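Local coordinates for apical membrane antigen 1 (Babesia divergens, PDB 4APM), which probably takes part in the moving junction through which this apicomplexan parasite invades its host cell, as a calcium-binding surface membrane protein, at residues N128-A133 / S207-K212; D224-R229 / W316-S321; V236-A241 / R327-T332. All blocks are in the same frame, centred on the assembly; numbering follows the deposited sequence.

Contact 1 of 3, residues N128-A133 / S207-K212; sequences NCAEYA and SRVDKK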
loop_
_atom_site.group_PDB
_atom_site.type_symbol
_atom_site.label_atom_id
_atom_site.label_comp_id
_atom_site.label_asym_id
_atom_site.label_seq_id
_atom_site.Cartn_x
_atom_site.Cartn_y
_atom_site.Cartn_z
ATOM N N ASN A 128 -0.239 -15.718 -10.097
ATOM C CA ASN A 128 0.175 -16.387 -11.306
ATOM C C ASN A 128 1.117 -15.506 -12.149
ATOM O O ASN A 128 2.126 -15.984 -12.686
ATOM C CB ASN A 128 -1.039 -16.840 -12.128
ATOM C CG ASN A 128 -1.794 -17.951 -11.470
ATOM O OD1 ASN A 128 -1.359 -18.494 -10.427
ATOM N ND2 ASN A 128 -2.956 -18.320 -12.065
ATOM N N CYS A 129 0.778 -14.223 -12.236
ATOM C CA CYS A 129 1.535 -13.283 -13.007
ATOM C C CYS A 129 2.961 -13.148 -12.430
ATOM O O CYS A 129 3.949 -13.150 -13.171
ATOM C CB CYS A 129 0.781 -11.936 -13.067
ATOM S SG CYS A 129 1.481 -10.724 -14.218
ATOM N N ALA A 130 3.059 -13.149 -11.106
ATOM C CA ALA A 130 4.356 -13.014 -10.409
ATOM C C ALA A 130 5.220 -14.247 -10.651
ATOM O O ALA A 130 6.408 -14.129 -10.923
ATOM C CB ALA A 130 4.145 -12.814 -8.910
ATOM N N GLU A 131 4.604 -15.419 -10.557
ATOM C CA GLU A 131 5.304 -16.689 -10.785
ATOM C C GLU A 131 5.729 -16.776 -12.255
ATOM O O GLU A 131 6.826 -17.205 -12.587
ATOM C CB GLU A 131 4.381 -17.862 -10.416
ATOM C CG GLU A 131 5.040 -19.247 -10.476
ATOM C CD GLU A 131 4.117 -20.349 -9.990
ATOM O OE1 GLU A 131 3.062 -20.029 -9.416
ATOM O OE2 GLU A 131 4.441 -21.540 -10.176
ATOM N N TYR A 132 4.896 -16.261 -13.133
ATOM C CA TYR A 132 5.230 -16.295 -14.528
ATOM C C TYR A 132 6.448 -15.390 -14.805
ATOM O O TYR A 132 7.369 -15.776 -15.526
ATOM C CB TYR A 132 4.011 -15.871 -15.345
ATOM C CG TYR A 132 4.275 -15.790 -16.822
ATOM C CD1 TYR A 132 4.496 -16.944 -17.567
ATOM C CD2 TYR A 132 4.260 -14.569 -17.481
ATOM C CE1 TYR A 132 4.731 -16.876 -18.929
ATOM C CE2 TYR A 132 4.486 -14.492 -18.834
ATOM C CZ TYR A 132 4.704 -15.659 -19.559
ATOM O OH TYR A 132 4.939 -15.599 -20.918
ATOM N N ALA A 133 6.447 -14.190 -14.225
ATOM C CA ALA A 133 7.609 -13.312 -14.302
ATOM C C ALA A 133 8.861 -14.026 -13.741
ATOM O O ALA A 133 9.961 -13.885 -14.287
ATOM C CB ALA A 133 7.341 -12.002 -13.551
ATOM N N SER A 207 8.792 -10.711 -8.924
ATOM C CA SER A 207 8.537 -12.148 -8.992
ATOM C C SER A 207 8.526 -12.808 -7.610
ATOM O O SER A 207 8.247 -13.986 -7.492
ATOM C CB SER A 207 9.575 -12.802 -9.869
ATOM O OG SER A 207 10.838 -12.769 -9.221
ATOM N N ARG A 208 8.778 -12.037 -6.560
ATOM C CA ARG A 208 8.785 -12.594 -5.224
ATOM C C ARG A 208 7.514 -12.334 -4.448
ATOM O O ARG A 208 7.456 -12.558 -3.251
ATOM C CB ARG A 208 10.001 -12.101 -4.476
ATOM C CG ARG A 208 11.231 -12.749 -5.058
ATOM C CD ARG A 208 12.522 -12.159 -4.580
ATOM N NE ARG A 208 13.552 -12.619 -5.503
ATOM C CZ ARG A 208 14.855 -12.459 -5.325
ATOM N NH1 ARG A 208 15.318 -11.847 -4.237
ATOM N NH2 ARG A 208 15.693 -12.945 -6.226
ATOM N N VAL A 209 6.481 -11.890 -5.147
ATOM C CA VAL A 209 5.194 -11.658 -4.529
ATOM C C VAL A 209 4.696 -12.918 -3.841
ATOM O O VAL A 209 4.673 -14.007 -4.429
ATOM C CB VAL A 209 4.188 -11.086 -5.547
ATOM C CG1 VAL A 209 2.735 -11.304 -5.087
ATOM C CG2 VAL A 209 4.510 -9.598 -5.769
ATOM N N ASP A 210 4.453 -12.769 -2.546
ATOM C CA ASP A 210 3.792 -13.758 -1.708
ATOM C C ASP A 210 2.551 -14.383 -2.416
ATOM O O ASP A 210 1.642 -13.655 -2.845
ATOM C CB ASP A 210 3.396 -13.051 -0.382
ATOM C CG ASP A 210 3.048 -14.026 0.722
ATOM O OD1 ASP A 210 2.809 -15.212 0.402
ATOM O OD2 ASP A 210 3.012 -13.614 1.902
ATOM N N LYS A 211 2.523 -15.718 -2.556
ATOM C CA LYS A 211 1.333 -16.415 -3.051
ATOM C C LYS A 211 0.116 -16.010 -2.225
ATOM O O LYS A 211 -1.032 -16.023 -2.711
ATOM C CB LYS A 211 1.467 -17.952 -2.960
ATOM C CG LYS A 211 2.841 -18.557 -3.217
ATOM C CD LYS A 211 3.359 -18.239 -4.598
ATOM C CE LYS A 211 3.284 -19.424 -5.544
ATOM N NZ LYS A 211 4.053 -19.053 -6.767
ATOM N N LYS A 212 0.357 -15.720 -0.957
ATOM C CA LYS A 212 -0.715 -15.346 -0.061
ATOM C C LYS A 212 -0.734 -13.828 0.159
ATOM O O LYS A 212 -1.153 -13.351 1.213
ATOM C CB LYS A 212 -0.609 -16.117 1.252
ATOM C CG LYS A 212 -0.875 -17.610 1.070
ATOM C CD LYS A 212 -0.041 -18.475 2.010
ATOM C CE LYS A 212 -0.731 -18.683 3.358
ATOM N NZ LYS A 212 0.034 -19.597 4.268
#
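Ala130 and Ser207 bring the helix and the loop together, with their CA atoms 4.5 Å apart. The meeting is made by backbone as much as by side chain: the carbonyl oxygen of Ala130 faces the CA of Ser207, and the CA-H points to it in a CA-H...O contact of 3.5 Å between Ser207 CA and Ala130 O. Ser207 CB lies beside the same oxygen and reaches on to the carbonyl carbon of Ala133, one helical turn further along. The methyl of Ala130 is directed at the loop and meets the branched carbon of Val209, Ala130 CB to Val209 CB being 3.8 Å. Phe150 of strand 150-153 touches both of these side chains and closes the apolar patch from the sheet.

Where more exposed, a salt bridge spans the two segments, Glu131 OE1 to Lys211 NZ at 3.0 Å, although the hydrogen bond within it is weak. The glutamate is extended, CG anti to the backbone N (chi1 -174°), whereas the lysine bends at chi2 and chi3, and the two side chains cross at about a right angle. Beside Lys211, Asp210 OD1 accepts from Lys212 N at 2.8 Å. This is an Asx turn, and it leads the loop into helix 213-216, with Lys212 as N-cap residue. The whole is a helix-on-loop packing beside the five-stranded antiparallel sheet, to which disulfide Cys129-Cys159 ties the helix.

Contact 2 of 3, residues D224-R229 / W316-S321; sequences DAIFGR and WANYDS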
loop_
_atom_site.group_PDB
_atom_site.type_symbol
_atom_site.label_atom_id
_atom_site.label_comp_id
_atom_site.label_asym_id
_atom_site.label_seq_id
_atom_site.Cartn_x
_atom_site.Cartn_y
_atom_site.Cartn_z
ATOM N N ASP A 224 -13.389 3.263 8.775
ATOM C CA ASP A 224 -13.667 3.680 10.166
ATOM C C ASP A 224 -12.492 3.474 11.108
ATOM O O ASP A 224 -12.687 3.180 12.292
ATOM C CB ASP A 224 -14.910 2.974 10.715
ATOM C CG ASP A 224 -16.138 3.241 9.884
ATOM O OD1 ASP A 224 -16.406 4.407 9.527
ATOM O OD2 ASP A 224 -16.815 2.274 9.540
ATOM N N ALA A 225 -11.273 3.621 10.587
ATOM C CA ALA A 225 -10.054 3.291 11.358
ATOM C C ALA A 225 -9.016 4.377 11.291
ATOM O O ALA A 225 -8.794 4.990 10.234
ATOM C CB ALA A 225 -9.453 1.974 10.879
ATOM N N ILE A 226 -8.346 4.565 12.419
ATOM C CA ILE A 226 -7.181 5.411 12.527
ATOM C C ILE A 226 -6.053 4.511 13.033
ATOM O O ILE A 226 -6.263 3.706 13.945
ATOM C CB ILE A 226 -7.387 6.498 13.591
ATOM C CG1 ILE A 226 -8.514 7.453 13.195
ATOM C CG2 ILE A 226 -6.081 7.244 13.881
ATOM C CD1 ILE A 226 -8.956 8.340 14.341
ATOM N N PHE A 227 -4.879 4.626 12.416
ATOM C CA PHE A 227 -3.689 3.853 12.825
ATOM C C PHE A 227 -3.158 4.319 14.183
ATOM O O PHE A 227 -3.021 5.516 14.409
ATOM C CB PHE A 227 -2.566 4.050 11.801
ATOM C CG PHE A 227 -2.784 3.333 10.511
ATOM C CD1 PHE A 227 -2.976 1.959 10.495
ATOM C CD2 PHE A 227 -2.701 4.017 9.299
ATOM C CE1 PHE A 227 -3.133 1.277 9.305
ATOM C CE2 PHE A 227 -2.822 3.326 8.105
ATOM C CZ PHE A 227 -3.053 1.953 8.106
ATOM N N GLY A 228 -2.783 3.377 15.046
ATOM C CA GLY A 228 -2.187 3.728 16.330
ATOM C C GLY A 228 -1.074 2.792 16.768
ATOM O O GLY A 228 -0.810 1.768 16.128
ATOM N N ARG A 229 -0.430 3.134 17.879
ATOM C CA ARG A 229 0.397 2.173 18.602
ATOM C C ARG A 229 -0.069 2.013 20.043
ATOM O O ARG A 229 -0.537 2.972 20.676
ATOM C CB ARG A 229 1.888 2.569 18.550
ATOM C CG ARG A 229 2.497 2.510 17.138
ATOM C CD ARG A 229 3.932 3.020 17.093
ATOM N NE ARG A 229 4.794 2.278 18.011
ATOM C CZ ARG A 229 5.207 1.025 17.815
ATOM N NH1 ARG A 229 4.848 0.361 16.728
ATOM N NH2 ARG A 229 5.992 0.440 18.709
ATOM N N TRP A 316 1.971 4.688 5.355
ATOM C CA TRP A 316 0.603 4.568 5.884
ATOM C C TRP A 316 0.069 5.956 6.032
ATOM O O TRP A 316 0.845 6.918 6.238
ATOM C CB TRP A 316 0.586 3.885 7.261
ATOM C CG TRP A 316 1.508 2.689 7.437
ATOM C CD1 TRP A 316 1.172 1.337 7.325
ATOM C CD2 TRP A 316 2.927 2.698 7.842
ATOM N NE1 TRP A 316 2.275 0.532 7.600
ATOM C CE2 TRP A 316 3.352 1.293 7.905
ATOM C CE3 TRP A 316 3.864 3.692 8.092
ATOM C CZ2 TRP A 316 4.635 0.928 8.265
ATOM C CZ3 TRP A 316 5.173 3.305 8.464
ATOM C CH2 TRP A 316 5.539 1.954 8.551
ATOM N N ALA A 317 -1.244 6.095 5.857
ATOM C CA ALA A 317 -1.913 7.393 6.015
ATOM C C ALA A 317 -3.317 7.211 6.574
ATOM O O ALA A 317 -3.956 6.168 6.359
ATOM C CB ALA A 317 -1.972 8.141 4.684
ATOM N N ASN A 318 -3.771 8.220 7.314
ATOM C CA ASN A 318 -5.148 8.299 7.787
ATOM C C ASN A 318 -5.864 9.351 7.014
ATOM O O ASN A 318 -5.459 10.506 7.011
ATOM C CB ASN A 318 -5.174 8.715 9.239
ATOM C CG ASN A 318 -4.302 7.847 10.092
ATOM O OD1 ASN A 318 -3.138 8.171 10.310
ATOM N ND2 ASN A 318 -4.822 6.698 10.505
ATOM N N TYR A 319 -6.917 8.947 6.329
ATOM C CA TYR A 319 -7.713 9.871 5.585
ATOM C C TYR A 319 -9.052 10.042 6.277
ATOM O O TYR A 319 -9.819 9.092 6.398
ATOM C CB TYR A 319 -7.926 9.382 4.167
ATOM C CG TYR A 319 -8.858 10.275 3.420
ATOM C CD1 TYR A 319 -8.540 11.620 3.213
ATOM C CD2 TYR A 319 -10.123 9.826 3.051
ATOM C CE1 TYR A 319 -9.412 12.461 2.527
ATOM C CE2 TYR A 319 -11.002 10.651 2.392
ATOM C CZ TYR A 319 -10.650 11.962 2.142
ATOM O OH TYR A 319 -11.551 12.771 1.524
ATOM N N ASP A 320 -9.323 11.257 6.734
ATOM C CA ASP A 320 -10.591 11.562 7.378
ATOM C C ASP A 320 -11.564 12.034 6.313
ATOM O O ASP A 320 -11.422 13.134 5.788
ATOM C CB ASP A 320 -10.412 12.658 8.425
ATOM C CG ASP A 320 -11.674 12.880 9.249
ATOM O OD1 ASP A 320 -12.794 12.866 8.666
ATOM O OD2 ASP A 320 -11.550 13.038 10.475
ATOM N N SER A 321 -12.526 11.194 5.954
ATOM C CA SER A 321 -13.435 11.562 4.869
ATOM C C SER A 321 -14.423 12.673 5.234
ATOM O O SER A 321 -15.008 13.257 4.352
ATOM C CB SER A 321 -14.182 10.334 4.325
ATOM O OG SER A 321 -14.908 9.715 5.368
#
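Phe227 and Trp316 form the aromatic part of this buried contact, an edge-to-face pair in which the edge of the indole is turned to the face of the phenyl ring. The centroids of the Phe227 ring and the five-membered ring of Trp316 lie 5.5 Å apart and the planes make 74°. Trp316 starts out toward strand 225-229, but its indole leads away. Its NE1 hydrogen is taken by the carbonyl of Phe19.

Apolar contact begins at the root of the tryptophan, where Phe227 CE2 lies 3.6 Å from Trp316 CB. The same ring carbon approaches the backbone next door, Phe227 CE2 to Ala317 O being 3.5 Å. Pro333 and Ile329 touch both aromatic side chains, while Leu336 and Ala344 add further contacts to Phe227, setting the pair in a wider hydrophobic core.

The Asn318 side chain sets out toward the other strand and lies against the backbone at Ile226 and Phe227, its amide plane 66° from the phenyl ring. Across from Asn318, the side chain of Ile226 runs at about a right angle to it.

No clear hydrogen bond joins the two strands; side chains meet each other and the facing backbone. The strand axes approach to 6.9 Å and their directions differ by 140°. Strand 225-231 takes its backbone partners from Ile337 and Ile238, among others, whereas 316-320 belongs to the four-stranded antiparallel sheet. The arrangement is that of two beta-sheets, the mixed one and the four-stranded one, that meet near the corner of the chain at Asp224, where Ala225 bonds to the backbone of Ser342, and enclose a buried hydrophobic core within the AMA1 ectodomain.

Contact 3 of 3, residues V236-A241 / R327-T332; sequences VAIESA and RVIEET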
loop_
_atom_site.group_PDB
_atom_site.type_symbol
_atom_site.label_atom_id
_atom_site.label_comp_id
_atom_site.label_asym_id
_atom_site.label_seq_id
_atom_site.Cartn_x
_atom_site.Cartn_y
_atom_site.Cartn_z
ATOM N N VAL A 236 -3.243 4.343 20.920
ATOM C CA VAL A 236 -3.087 5.793 20.731
ATOM C C VAL A 236 -2.766 6.145 19.257
ATOM O O VAL A 236 -1.835 5.601 18.671
ATOM C CB VAL A 236 -1.989 6.382 21.669
ATOM C CG1 VAL A 236 -1.865 7.890 21.490
ATOM C CG2 VAL A 236 -2.276 6.046 23.127
ATOM N N ALA A 237 -3.548 7.059 18.678
ATOM C CA ALA A 237 -3.322 7.554 17.327
ATOM C C ALA A 237 -1.870 7.977 17.129
ATOM O O ALA A 237 -1.294 8.680 17.980
ATOM C CB ALA A 237 -4.258 8.717 17.031
ATOM N N ILE A 238 -1.286 7.558 16.002
ATOM C CA ILE A 238 0.098 7.895 15.664
ATOM C C ILE A 238 0.180 9.316 15.096
ATOM O O ILE A 238 -0.617 9.693 14.223
ATOM C CB ILE A 238 0.689 6.879 14.648
ATOM C CG1 ILE A 238 1.026 5.583 15.338
ATOM C CG2 ILE A 238 1.943 7.424 13.979
ATOM C CD1 ILE A 238 1.116 4.413 14.388
ATOM N N GLU A 239 1.168 10.083 15.555
ATOM C CA GLU A 239 1.345 11.476 15.118
ATOM C C GLU A 239 1.740 11.553 13.643
ATOM O O GLU A 239 2.404 10.659 13.108
ATOM C CB GLU A 239 2.409 12.181 15.967
ATOM C CG GLU A 239 3.770 11.519 15.868
ATOM C CD GLU A 239 4.886 12.360 16.457
ATOM O OE1 GLU A 239 4.614 13.489 16.939
ATOM O OE2 GLU A 239 6.045 11.892 16.409
ATOM N N SER A 240 1.323 12.623 12.989
ATOM C CA SER A 240 1.574 12.782 11.574
ATOM C C SER A 240 3.049 13.048 11.360
ATOM O O SER A 240 3.668 13.770 12.147
ATOM C CB SER A 240 0.759 13.951 11.045
ATOM O OG SER A 240 -0.556 13.873 11.534
ATOM N N ALA A 241 3.619 12.463 10.308
ATOM C CA ALA A 241 4.893 12.943 9.780
ATOM C C ALA A 241 4.650 14.273 9.076
ATOM O O ALA A 241 5.425 15.217 9.213
ATOM C CB ALA A 241 5.507 11.920 8.808
ATOM N N ARG A 327 -3.408 12.530 6.981
ATOM C CA ARG A 327 -2.244 12.527 7.862
ATOM C C ARG A 327 -1.287 11.397 7.478
ATOM O O ARG A 327 -1.582 10.235 7.722
ATOM C CB ARG A 327 -2.659 12.392 9.328
ATOM C CG ARG A 327 -3.619 13.473 9.827
ATOM C CD ARG A 327 -3.660 13.496 11.366
ATOM N NE ARG A 327 -4.078 12.206 11.942
ATOM C CZ ARG A 327 -3.278 11.355 12.602
ATOM N NH1 ARG A 327 -1.989 11.640 12.831
ATOM N NH2 ARG A 327 -3.782 10.227 13.084
ATOM N N VAL A 328 -0.157 11.725 6.870
ATOM C CA VAL A 328 0.801 10.686 6.585
ATOM C C VAL A 328 1.779 10.432 7.727
ATOM O O VAL A 328 2.143 11.357 8.460
ATOM C CB VAL A 328 1.354 10.684 5.129
ATOM C CG1 VAL A 328 0.745 11.781 4.271
ATOM C CG2 VAL A 328 2.872 10.571 5.049
ATOM N N ILE A 329 1.996 9.150 8.010
ATOM C CA ILE A 329 2.754 8.720 9.179
ATOM C C ILE A 329 3.932 7.819 8.802
ATOM O O ILE A 329 3.960 7.221 7.743
ATOM C CB ILE A 329 1.872 7.998 10.222
ATOM C CG1 ILE A 329 1.233 6.732 9.623
ATOM C CG2 ILE A 329 0.851 8.975 10.827
ATOM C CD1 ILE A 329 0.500 5.856 10.628
ATOM N N GLU A 330 4.906 7.730 9.693
ATOM C CA GLU A 330 6.105 7.003 9.380
ATOM C C GLU A 330 6.489 5.983 10.436
ATOM O O GLU A 330 7.508 5.317 10.294
ATOM C CB GLU A 330 7.270 7.953 9.096
ATOM C CG GLU A 330 7.844 8.663 10.321
ATOM C CD GLU A 330 8.790 9.783 9.918
ATOM O OE1 GLU A 330 9.394 9.716 8.817
ATOM O OE2 GLU A 330 8.893 10.759 10.675
ATOM N N GLU A 331 5.672 5.857 11.478
ATOM C CA GLU A 331 5.880 4.825 12.479
ATOM C C GLU A 331 5.002 3.636 12.139
ATOM O O GLU A 331 3.883 3.801 11.613
ATOM C CB GLU A 331 5.530 5.346 13.880
ATOM C CG GLU A 331 6.362 6.542 14.341
ATOM C CD GLU A 331 5.824 7.179 15.624
ATOM O OE1 GLU A 331 5.134 6.474 16.414
ATOM O OE2 GLU A 331 6.083 8.389 15.841
ATOM N N THR A 332 5.478 2.447 12.487
ATOM C CA THR A 332 4.766 1.224 12.165
ATOM C C THR A 332 3.523 1.107 13.048
ATOM O O THR A 332 3.624 1.180 14.255
ATOM C CB THR A 332 5.676 -0.002 12.356
ATOM O OG1 THR A 332 6.789 0.087 11.465
ATOM C CG2 THR A 332 4.924 -1.283 12.061
HETATM O O HOH W 1 4.476 9.311 11.988
HETATM O O HOH W 2 6.628 10.380 13.940
#
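Arg327 reaches across to the chain at Ile238 and Ser240 and gives its NH1 group to both. The bond from Arg327 NH1 to Ile238 O is 2.8 Å long and nearly straight, 171° at the hydrogen, with the oxygen in the guanidinium plane. A second, from Arg327 NH1 to Ser240 OG, measures 3.0 Å and is also close to that plane. NH2 adds a weak bond to the same Ile238 carbonyl, which therefore receives both terminal nitrogens. The chain bends at chi3 (-59°), which turns NE back; the guanidinium meets its acceptors at its edge. The Ser240 hydroxyl has a further hydrogen-bonding partner in Glu243 OE2.

Backbone atoms are paired as well. Ala241 N donates to Val328 O over 2.6 Å, and one water joins the next pair of backbone groups, donating to Glu239 O at 2.7 Å and accepting from Glu330 N. The carboxylates of Glu239 and Glu331 come close, OE2 to OE2 3.5 Å, with their planes 65° apart. A second water donates to both of these oxygens, which would ease the repulsion expected between like charges.

Beside the polar groups, Ile238 and Ile329 cross at about a right angle, Ile238 CG2 lying 3.7 Å from Ile329 CG2. Met314 touches both Ala241 and Val328. Segment 236-241 thus leaves strand 234-237 of the mixed sheet, passes beside strand 325-329, and leads into strand 242-245, the edge strand next to 325-329 in the four-stranded sheet.

How the contacts relate
Contacts 2 and 3 form one neighbourhood, with centres 9 Å apart, and their segments alternate along the chain. Each joins the mixed sheet to the four-stranded one, contact 2 from strand to strand and contact 3 where the chain passes between the sheets. Probable hydrogen bonds tie them, Arg229 NH1 to Thr332 O and Asn318 O to Arg327 N, both 2.9 Å, and the indole of Trp316 packs on the backbone of Glu330 and Glu331. Contact 1 stands apart across the centre of the chain, its centre 29 Å from that of contact 2 and 31 Å from that of contact 3. It alone lies near the calcium ion, about 8 Å from the nearest Glu131 side-chain atom.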